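Local coordinates for GTPase-activating protein GYP1 (PDB 1FKM) that accelerates GTP hydrolysis by Ypt/Rab GTPases such as YPT1 and YPT7, supplying arginine and glutamine fingers in trans from its TBC domain, at residues Asp25-Ser30 with Lys44-Tyr49; Ala216-His221 with Asp341-Met346. One frame throughout, in Å; residues are numbered along the deposited sequence.

Contact 1 of 2, residues Asp25-Ser30 with Lys44-Tyr49; sequences DLRQIS and KLLIGY
Leu46 and Leu26 carry this small apolar contact, in which Leu46 spreads its two methyls along one side of helix 23-30. Its CG stands anti to the carbonyl carbon (chi1 -66°), and this bends the side chain toward the other helix although its CB starts off at an angle to it. Leu46 CD2 rests 3.7 Å from Arg27 CG, with Leu26 CG also beside it. The sister methyl, Leu46 CD1, lies 3.9 Å from Ser30 CB, one helical turn on from Leu26. Leu26 answers with its own branch: CD2 reaches past Leu46 to Leu45, 3.8 Å from Leu45 CD1, the two side chains crossing at about a right angle.

No hydrogen bond spans the contact. Ser30 turns its hydroxyl back into its own helix, OG donating to Leu26 O at 2.7 Å from above the carbonyl plane, while Ser30 N reaches the same oxygen from the opposite face. The polar end of this buried residue is thus satisfied locally. Just past the contact, a Schellman motif, with Gly48 at positive phi, turns the chain out of the helix. Helix 247-261 touches both Ser30 and Leu46 through Ser259, and helix 4-15 packs on Leu45 through Leu15 and on Ser30 through Phe11.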
ATOM      1  N   ASP A  25     -22.360   0.501   0.990  1.00 27.68           N
ATOM      2  CA  ASP A  25     -22.463   1.498  -0.065  1.00 25.72           C
ATOM      3  C   ASP A  25     -21.083   2.065  -0.374  1.00 22.72           C
ATOM      4  O   ASP A  25     -20.716   2.235  -1.533  1.00 20.10           O
ATOM      5  CB  ASP A  25     -23.396   2.641   0.350  1.00 39.20           C
ATOM      6  CG  ASP A  25     -24.838   2.196   0.505  1.00 43.35           C
ATOM      7  OD1 ASP A  25     -25.313   1.401  -0.333  1.00 45.11           O
ATOM      8  OD2 ASP A  25     -25.502   2.656   1.457  1.00 47.44           O
ATOM      9  N   LEU A  26     -20.312   2.335   0.673  1.00 22.45           N
ATOM     10  CA  LEU A  26     -18.978   2.904   0.502  1.00 22.83           C
ATOM     11  C   LEU A  26     -18.033   1.991  -0.288  1.00 23.03           C
ATOM     12  O   LEU A  26     -17.329   2.446  -1.191  1.00 22.30           O
ATOM     13  CB  LEU A  26     -18.377   3.229   1.875  1.00 23.90           C
ATOM     14  CG  LEU A  26     -17.025   3.947   1.872  1.00 21.85           C
ATOM     15  CD1 LEU A  26     -17.151   5.279   1.135  1.00 22.17           C
ATOM     16  CD2 LEU A  26     -16.552   4.156   3.314  1.00 20.76           C
ATOM     17  N   ARG A  27     -18.016   0.707   0.055  1.00 23.92           N
ATOM     18  CA  ARG A  27     -17.168  -0.262  -0.635  1.00 25.37           C
ATOM     19  C   ARG A  27     -17.561  -0.377  -2.108  1.00 25.12           C
ATOM     20  O   ARG A  27     -16.709  -0.445  -2.992  1.00 22.94           O
ATOM     21  CB  ARG A  27     -17.299  -1.643   0.007  1.00 33.84           C
ATOM     22  CG  ARG A  27     -16.641  -1.800   1.361  1.00 40.77           C
ATOM     23  CD  ARG A  27     -16.774  -3.242   1.845  1.00 47.89           C
ATOM     24  NE  ARG A  27     -16.309  -4.188   0.834  1.00 55.13           N
ATOM     25  CZ  ARG A  27     -16.296  -5.510   0.985  1.00 59.16           C
ATOM     26  NH1 ARG A  27     -16.724  -6.058   2.114  1.00 61.93           N
ATOM     27  NH2 ARG A  27     -15.852  -6.285   0.003  1.00 60.65           N
ATOM     28  N   GLN A  28     -18.864  -0.405  -2.360  1.00 24.93           N
ATOM     29  CA  GLN A  28     -19.381  -0.531  -3.717  1.00 25.85           C
ATOM     30  C   GLN A  28     -18.896   0.563  -4.663  1.00 24.30           C
ATOM     31  O   GLN A  28     -18.417   0.274  -5.760  1.00 24.14           O
ATOM     32  CB  GLN A  28     -20.912  -0.540  -3.683  1.00 41.02           C
ATOM     33  CG  GLN A  28     -21.566  -0.488  -5.049  1.00 46.70           C
ATOM     34  CD  GLN A  28     -23.078  -0.487  -4.963  1.00 51.33           C
ATOM     35  OE1 GLN A  28     -23.677   0.403  -4.357  1.00 54.38           O
ATOM     36  NE2 GLN A  28     -23.706  -1.491  -5.568  1.00 53.14           N
ATOM     37  N   ILE A  29     -19.019   1.817  -4.246  1.00 21.92           N
ATOM     38  CA  ILE A  29     -18.596   2.919  -5.093  1.00 21.90           C
ATOM     39  C   ILE A  29     -17.082   3.108  -5.106  1.00 20.67           C
ATOM     40  O   ILE A  29     -16.512   3.455  -6.139  1.00 22.16           O
ATOM     41  CB  ILE A  29     -19.282   4.250  -4.669  1.00 26.21           C
ATOM     42  CG1 ILE A  29     -18.954   5.347  -5.685  1.00 27.53           C
ATOM     43  CG2 ILE A  29     -18.835   4.657  -3.268  1.00 27.45           C
ATOM     44  CD1 ILE A  29     -19.747   6.633  -5.488  1.00 31.36           C
ATOM     45  N   SER A  30     -16.431   2.862  -3.971  1.00 19.67           N
ATOM     46  CA  SER A  30     -14.982   3.032  -3.867  1.00 19.01           C
ATOM     47  C   SER A  30     -14.183   2.081  -4.748  1.00 19.49           C
ATOM     48  O   SER A  30     -13.056   2.388  -5.123  1.00 18.17           O
ATOM     49  CB  SER A  30     -14.521   2.861  -2.415  1.00 19.20           C
ATOM     50  OG  SER A  30     -15.051   3.876  -1.579  1.00 19.40           O
ATOM     51  N   LYS A  44      -9.366   5.358   5.644  1.00 15.84           N
ATOM     52  CA  LYS A  44      -9.393   5.028   7.069  1.00 16.23           C
ATOM     53  C   LYS A  44     -10.640   4.225   7.425  1.00 17.52           C
ATOM     54  O   LYS A  44     -10.588   3.333   8.274  1.00 17.72           O
ATOM     55  CB  LYS A  44      -9.308   6.301   7.907  1.00 14.68           C
ATOM     56  CG  LYS A  44      -7.981   7.040   7.727  1.00 15.79           C
ATOM     57  CD  LYS A  44      -7.945   8.351   8.499  1.00 18.39           C
ATOM     58  CE  LYS A  44      -6.716   9.182   8.112  1.00 21.35           C
ATOM     59  NZ  LYS A  44      -6.716  10.523   8.763  1.00 24.13           N
ATOM     60  N   LEU A  45     -11.755   4.524   6.766  1.00 19.36           N
ATOM     61  CA  LEU A  45     -12.993   3.788   7.021  1.00 20.14           C
ATOM     62  C   LEU A  45     -12.909   2.371   6.450  1.00 20.29           C
ATOM     63  O   LEU A  45     -13.265   1.404   7.118  1.00 20.49           O
ATOM     64  CB  LEU A  45     -14.195   4.513   6.400  1.00 21.56           C
ATOM     65  CG  LEU A  45     -14.683   5.802   7.077  1.00 22.87           C
ATOM     66  CD1 LEU A  45     -15.643   6.540   6.150  1.00 20.80           C
ATOM     67  CD2 LEU A  45     -15.363   5.452   8.403  1.00 23.24           C
ATOM     68  N   LEU A  46     -12.417   2.245   5.221  1.00 18.44           N
ATOM     69  CA  LEU A  46     -12.333   0.933   4.586  1.00 20.21           C
ATOM     70  C   LEU A  46     -11.359  -0.038   5.241  1.00 21.31           C
ATOM     71  O   LEU A  46     -11.608  -1.243   5.273  1.00 22.14           O
ATOM     72  CB  LEU A  46     -11.973   1.085   3.104  1.00 20.65           C
ATOM     73  CG  LEU A  46     -13.027   1.779   2.235  1.00 21.23           C
ATOM     74  CD1 LEU A  46     -12.476   1.988   0.821  1.00 24.17           C
ATOM     75  CD2 LEU A  46     -14.302   0.936   2.206  1.00 24.24           C
ATOM     76  N   ILE A  47     -10.254   0.474   5.767  1.00 22.69           N
ATOM     77  CA  ILE A  47      -9.262  -0.394   6.390  1.00 24.05           C
ATOM     78  C   ILE A  47      -9.635  -0.773   7.827  1.00 24.93           C
ATOM     79  O   ILE A  47      -8.952  -1.579   8.467  1.00 26.87           O
ATOM     80  CB  ILE A  47      -7.851   0.259   6.347  1.00 26.44           C
ATOM     81  CG1 ILE A  47      -6.781  -0.825   6.494  1.00 28.20           C
ATOM     82  CG2 ILE A  47      -7.716   1.319   7.440  1.00 26.19           C
ATOM     83  CD1 ILE A  47      -5.376  -0.322   6.285  1.00 32.05           C
ATOM     84  N   GLY A  48     -10.722  -0.196   8.324  1.00 23.29           N
ATOM     85  CA  GLY A  48     -11.183  -0.509   9.668  1.00 25.87           C
ATOM     86  C   GLY A  48     -10.555   0.297  10.788  1.00 26.34           C
ATOM     87  O   GLY A  48     -10.511  -0.151  11.934  1.00 27.43           O
ATOM     88  N   TYR A  49     -10.065   1.489  10.469  1.00 22.02           N
ATOM     89  CA  TYR A  49      -9.444   2.332  11.477  1.00 23.65           C
ATOM     90  C   TYR A  49     -10.490   3.288  12.027  1.00 24.21           C
ATOM     91  O   TYR A  49     -10.848   3.224  13.200  1.00 26.35           O
ATOM     92  CB  TYR A  49      -8.270   3.108  10.863  1.00 21.71           C
ATOM     93  CG  TYR A  49      -7.613   4.103  11.797  1.00 21.58           C
ATOM     94  CD1 TYR A  49      -7.098   3.706  13.030  1.00 20.93           C
ATOM     95  CD2 TYR A  49      -7.459   5.440  11.417  1.00 20.60           C
ATOM     96  CE1 TYR A  49      -6.433   4.617  13.860  1.00 21.85           C
ATOM     97  CE2 TYR A  49      -6.798   6.353  12.236  1.00 20.71           C
ATOM     98  CZ  TYR A  49      -6.287   5.935  13.450  1.00 22.56           C
ATOM     99  OH  TYR A  49      -5.607   6.839  14.235  1.00 21.78           O
TER

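Contact 2 of 2, residues Ala216-His221 with Asp341-Met346; sequences ADLYNH and DQLMEM
His221 supplies the polar link, its ring reaching the turn that follows helix 340-343. With CG anti to the backbone N (chi1 178°), the imidazole extends from helix 216-224, and NE2 donates to Met346 O at 2.8 Å. The bond is moderately bent at the hydrogen (N-H...O 152°), but its acceptor lies near the ring plane and the donor lies in the carbonyl plane. A type I turn from Leu343 to Met346, closed by Met346 N on Leu343 O, presents this carbonyl.

The same turn lies over one face of the imidazole: Met344 CA makes a CH-pi contact 4.1 Å from the His221 ring centroid, and Met344 O sits 3.3 Å from His221 CE1.

Apolar and selenium contacts complete the joint. Met344, a selenomethionine, is bent at chi2 and chi3, which lays its end against the backbone of helix 216-224. Its SE lies 3.8 Å from Leu218 CA and obliquely to the His221 ring, and its CE meets Asp217 CB at 3.9 Å. Deeper in, Leu218 CD1 packs on Leu343 CB at 3.8 Å, and Leu343 also touches Phe354 and Leu355 of helix 348-355.

Because NE2 is the donor, that nitrogen must carry a proton; the bond lies near the ring plane and the turn across one face, which probably restricts rotation of the imidazole.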
ATOM      1  N   ALA A 216       0.013 -22.073 -20.018  1.00 29.77           N
ATOM      2  CA  ALA A 216       1.016 -23.128 -19.986  1.00 30.21           C
ATOM      3  C   ALA A 216       2.190 -22.844 -20.914  1.00 29.37           C
ATOM      4  O   ALA A 216       3.329 -23.200 -20.609  1.00 28.99           O
ATOM      5  CB  ALA A 216       0.373 -24.464 -20.348  1.00 34.43           C
ATOM      6  N   ASP A 217       1.915 -22.201 -22.045  1.00 29.21           N
ATOM      7  CA  ASP A 217       2.967 -21.884 -22.999  1.00 29.17           C
ATOM      8  C   ASP A 217       3.981 -20.900 -22.416  1.00 28.80           C
ATOM      9  O   ASP A 217       5.183 -21.052 -22.616  1.00 26.73           O
ATOM     10  CB  ASP A 217       2.367 -21.316 -24.289  1.00 39.17           C
ATOM     11  CG  ASP A 217       1.566 -22.350 -25.062  1.00 42.59           C
ATOM     12  OD1 ASP A 217       2.092 -23.459 -25.289  1.00 43.67           O
ATOM     13  OD2 ASP A 217       0.415 -22.056 -25.447  1.00 45.13           O
ATOM     14  N   LEU A 218       3.500 -19.883 -21.707  1.00 26.64           N
ATOM     15  CA  LEU A 218       4.413 -18.918 -21.110  1.00 25.88           C
ATOM     16  C   LEU A 218       5.191 -19.620 -20.003  1.00 24.83           C
ATOM     17  O   LEU A 218       6.400 -19.433 -19.862  1.00 24.27           O
ATOM     18  CB  LEU A 218       3.644 -17.723 -20.533  1.00 25.25           C
ATOM     19  CG  LEU A 218       4.482 -16.693 -19.773  1.00 25.80           C
ATOM     20  CD1 LEU A 218       5.562 -16.115 -20.681  1.00 26.11           C
ATOM     21  CD2 LEU A 218       3.572 -15.583 -19.254  1.00 24.79           C
ATOM     22  N   TYR A 219       4.490 -20.440 -19.228  1.00 25.21           N
ATOM     23  CA  TYR A 219       5.109 -21.181 -18.141  1.00 26.44           C
ATOM     24  C   TYR A 219       6.240 -22.050 -18.688  1.00 27.39           C
ATOM     25  O   TYR A 219       7.343 -22.066 -18.145  1.00 26.54           O
ATOM     26  CB  TYR A 219       4.074 -22.070 -17.456  1.00 29.02           C
ATOM     27  CG  TYR A 219       4.589 -22.745 -16.207  1.00 32.71           C
ATOM     28  CD1 TYR A 219       4.570 -22.088 -14.978  1.00 32.42           C
ATOM     29  CD2 TYR A 219       5.113 -24.038 -16.256  1.00 34.20           C
ATOM     30  CE1 TYR A 219       5.060 -22.701 -13.826  1.00 36.82           C
ATOM     31  CE2 TYR A 219       5.608 -24.659 -15.111  1.00 36.79           C
ATOM     32  CZ  TYR A 219       5.576 -23.985 -13.900  1.00 37.17           C
ATOM     33  OH  TYR A 219       6.061 -24.593 -12.766  1.00 41.18           O
ATOM     34  N   ASN A 220       5.954 -22.774 -19.767  1.00 24.72           N
ATOM     35  CA  ASN A 220       6.947 -23.641 -20.395  1.00 26.47           C
ATOM     36  C   ASN A 220       8.117 -22.830 -20.952  1.00 26.39           C
ATOM     37  O   ASN A 220       9.264 -23.279 -20.917  1.00 25.68           O
ATOM     38  CB  ASN A 220       6.298 -24.464 -21.515  1.00 32.24           C
ATOM     39  CG  ASN A 220       5.274 -25.466 -20.991  1.00 35.80           C
ATOM     40  OD1 ASN A 220       4.439 -25.967 -21.745  1.00 39.76           O
ATOM     41  ND2 ASN A 220       5.342 -25.766 -19.699  1.00 37.26           N
ATOM     42  N   HIS A 221       7.838 -21.636 -21.466  1.00 29.42           N
ATOM     43  CA  HIS A 221       8.907 -20.798 -22.001  1.00 27.91           C
ATOM     44  C   HIS A 221       9.855 -20.411 -20.870  1.00 28.38           C
ATOM     45  O   HIS A 221      11.074 -20.425 -21.037  1.00 28.51           O
ATOM     46  CB  HIS A 221       8.341 -19.533 -22.650  1.00 24.61           C
ATOM     47  CG  HIS A 221       9.391 -18.606 -23.184  1.00 26.73           C
ATOM     48  ND1 HIS A 221      10.143 -18.895 -24.302  1.00 28.62           N
ATOM     49  CD2 HIS A 221       9.819 -17.400 -22.744  1.00 26.90           C
ATOM     50  CE1 HIS A 221      10.989 -17.905 -24.529  1.00 28.51           C
ATOM     51  NE2 HIS A 221      10.813 -16.985 -23.598  1.00 27.85           N
ATOM     52  N   ASP A 341       2.704 -12.308 -24.791  1.00 35.56           N
ATOM     53  CA  ASP A 341       3.220 -12.370 -26.158  1.00 37.48           C
ATOM     54  C   ASP A 341       4.644 -11.828 -26.257  1.00 36.48           C
ATOM     55  O   ASP A 341       5.503 -12.426 -26.912  1.00 36.22           O
ATOM     56  CB  ASP A 341       2.302 -11.597 -27.109  1.00 54.06           C
ATOM     57  CG  ASP A 341       0.897 -12.165 -27.148  1.00 58.10           C
ATOM     58  OD1 ASP A 341       0.756 -13.387 -27.361  1.00 59.74           O
ATOM     59  OD2 ASP A 341      -0.067 -11.391 -26.970  1.00 62.17           O
ATOM     60  N   GLN A 342       4.893 -10.697 -25.607  1.00 33.24           N
ATOM     61  CA  GLN A 342       6.222 -10.087 -25.619  1.00 32.02           C
ATOM     62  C   GLN A 342       7.260 -10.972 -24.925  1.00 30.07           C
ATOM     63  O   GLN A 342       8.374 -11.132 -25.415  1.00 27.64           O
ATOM     64  CB  GLN A 342       6.183  -8.724 -24.925  1.00 42.00           C
ATOM     65  CG  GLN A 342       5.469  -7.633 -25.702  1.00 46.33           C
ATOM     66  CD  GLN A 342       5.311  -6.357 -24.892  1.00 48.99           C
ATOM     67  OE1 GLN A 342       4.423  -6.252 -24.046  1.00 51.78           O
ATOM     68  NE2 GLN A 342       6.183  -5.386 -25.137  1.00 49.37           N
ATOM     69  N   LEU A 343       6.890 -11.537 -23.780  1.00 25.47           N
ATOM     70  CA  LEU A 343       7.798 -12.388 -23.010  1.00 26.73           C
ATOM     71  C   LEU A 343       8.234 -13.632 -23.781  1.00 26.01           C
ATOM     72  O   LEU A 343       9.367 -14.093 -23.630  1.00 24.02           O
ATOM     73  CB  LEU A 343       7.137 -12.796 -21.682  1.00 27.49           C
ATOM     74  CG  LEU A 343       6.940 -11.648 -20.680  1.00 28.37           C
ATOM     75  CD1 LEU A 343       6.067 -12.089 -19.512  1.00 27.84           C
ATOM     76  CD2 LEU A 343       8.300 -11.180 -20.190  1.00 28.55           C
HETATM   77  N   MSE A 344       7.334 -14.166 -24.603  1.00 29.09           N
HETATM   78  CA  MSE A 344       7.615 -15.359 -25.402  1.00 32.18           C
HETATM   79  C   MSE A 344       8.824 -15.198 -26.325  1.00 32.23           C
HETATM   80  O   MSE A 344       9.379 -16.189 -26.798  1.00 32.45           O
HETATM   81  CB  MSE A 344       6.396 -15.728 -26.256  1.00 36.86           C
HETATM   82  CG  MSE A 344       5.173 -16.195 -25.483  1.00 40.97           C
HETATM   83 SE   MSE A 344       5.393 -17.926 -24.654  1.00 46.97          SE
HETATM   84  CE  MSE A 344       4.974 -19.056 -26.166  1.00 46.02           C
ATOM     85  N   GLU A 345       9.232 -13.960 -26.582  1.00 31.64           N
ATOM     86  CA  GLU A 345      10.364 -13.710 -27.473  1.00 33.41           C
ATOM     87  C   GLU A 345      11.632 -13.283 -26.736  1.00 32.64           C
ATOM     88  O   GLU A 345      12.599 -12.853 -27.363  1.00 33.98           O
ATOM     89  CB  GLU A 345       9.998 -12.626 -28.495  1.00 36.89           C
ATOM     90  CG  GLU A 345       8.694 -12.863 -29.250  1.00 40.62           C
ATOM     91  CD  GLU A 345       8.700 -14.141 -30.069  1.00 44.03           C
ATOM     92  OE1 GLU A 345       9.695 -14.393 -30.780  1.00 44.34           O
ATOM     93  OE2 GLU A 345       7.701 -14.890 -30.013  1.00 46.30           O
HETATM   94  N   MSE A 346      11.632 -13.412 -25.412  1.00 28.08           N
HETATM   95  CA  MSE A 346      12.784 -13.000 -24.606  1.00 27.87           C
HETATM   96  C   MSE A 346      13.501 -14.144 -23.911  1.00 24.67           C
HETATM   97  O   MSE A 346      12.886 -15.146 -23.566  1.00 24.14           O
HETATM   98  CB  MSE A 346      12.339 -12.006 -23.530  1.00 29.52           C
HETATM   99  CG  MSE A 346      11.859 -10.668 -24.040  1.00 31.70           C
HETATM  100 SE   MSE A 346      11.142  -9.604 -22.584  1.00 33.15          SE
HETATM  101  CE  MSE A 346       9.490  -9.049 -23.426  1.00 29.92           C
TER

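How the contacts relate
The two contacts illustrate how chemistry follows place in an all-helical domain. Contact 1 is the more central, its centre about 15 Å from that of the chain against about 29 Å for contact 2, and four of its five touching residues are buried. It joins helices close in sequence by aliphatic packing, with no hydrogen bond across it. Contact 2 is only partly buried and brings together segments 120 residues apart, adding a side-chain-to-carbonyl hydrogen bond and selenium contacts to a leucine pair. They share no helix, and the nearest atoms of contact 1 and contact 2 are about 27 Å apart. In both, one partner lies where a helix runs out into a turn, but only in contact 2 does that turn itself take part.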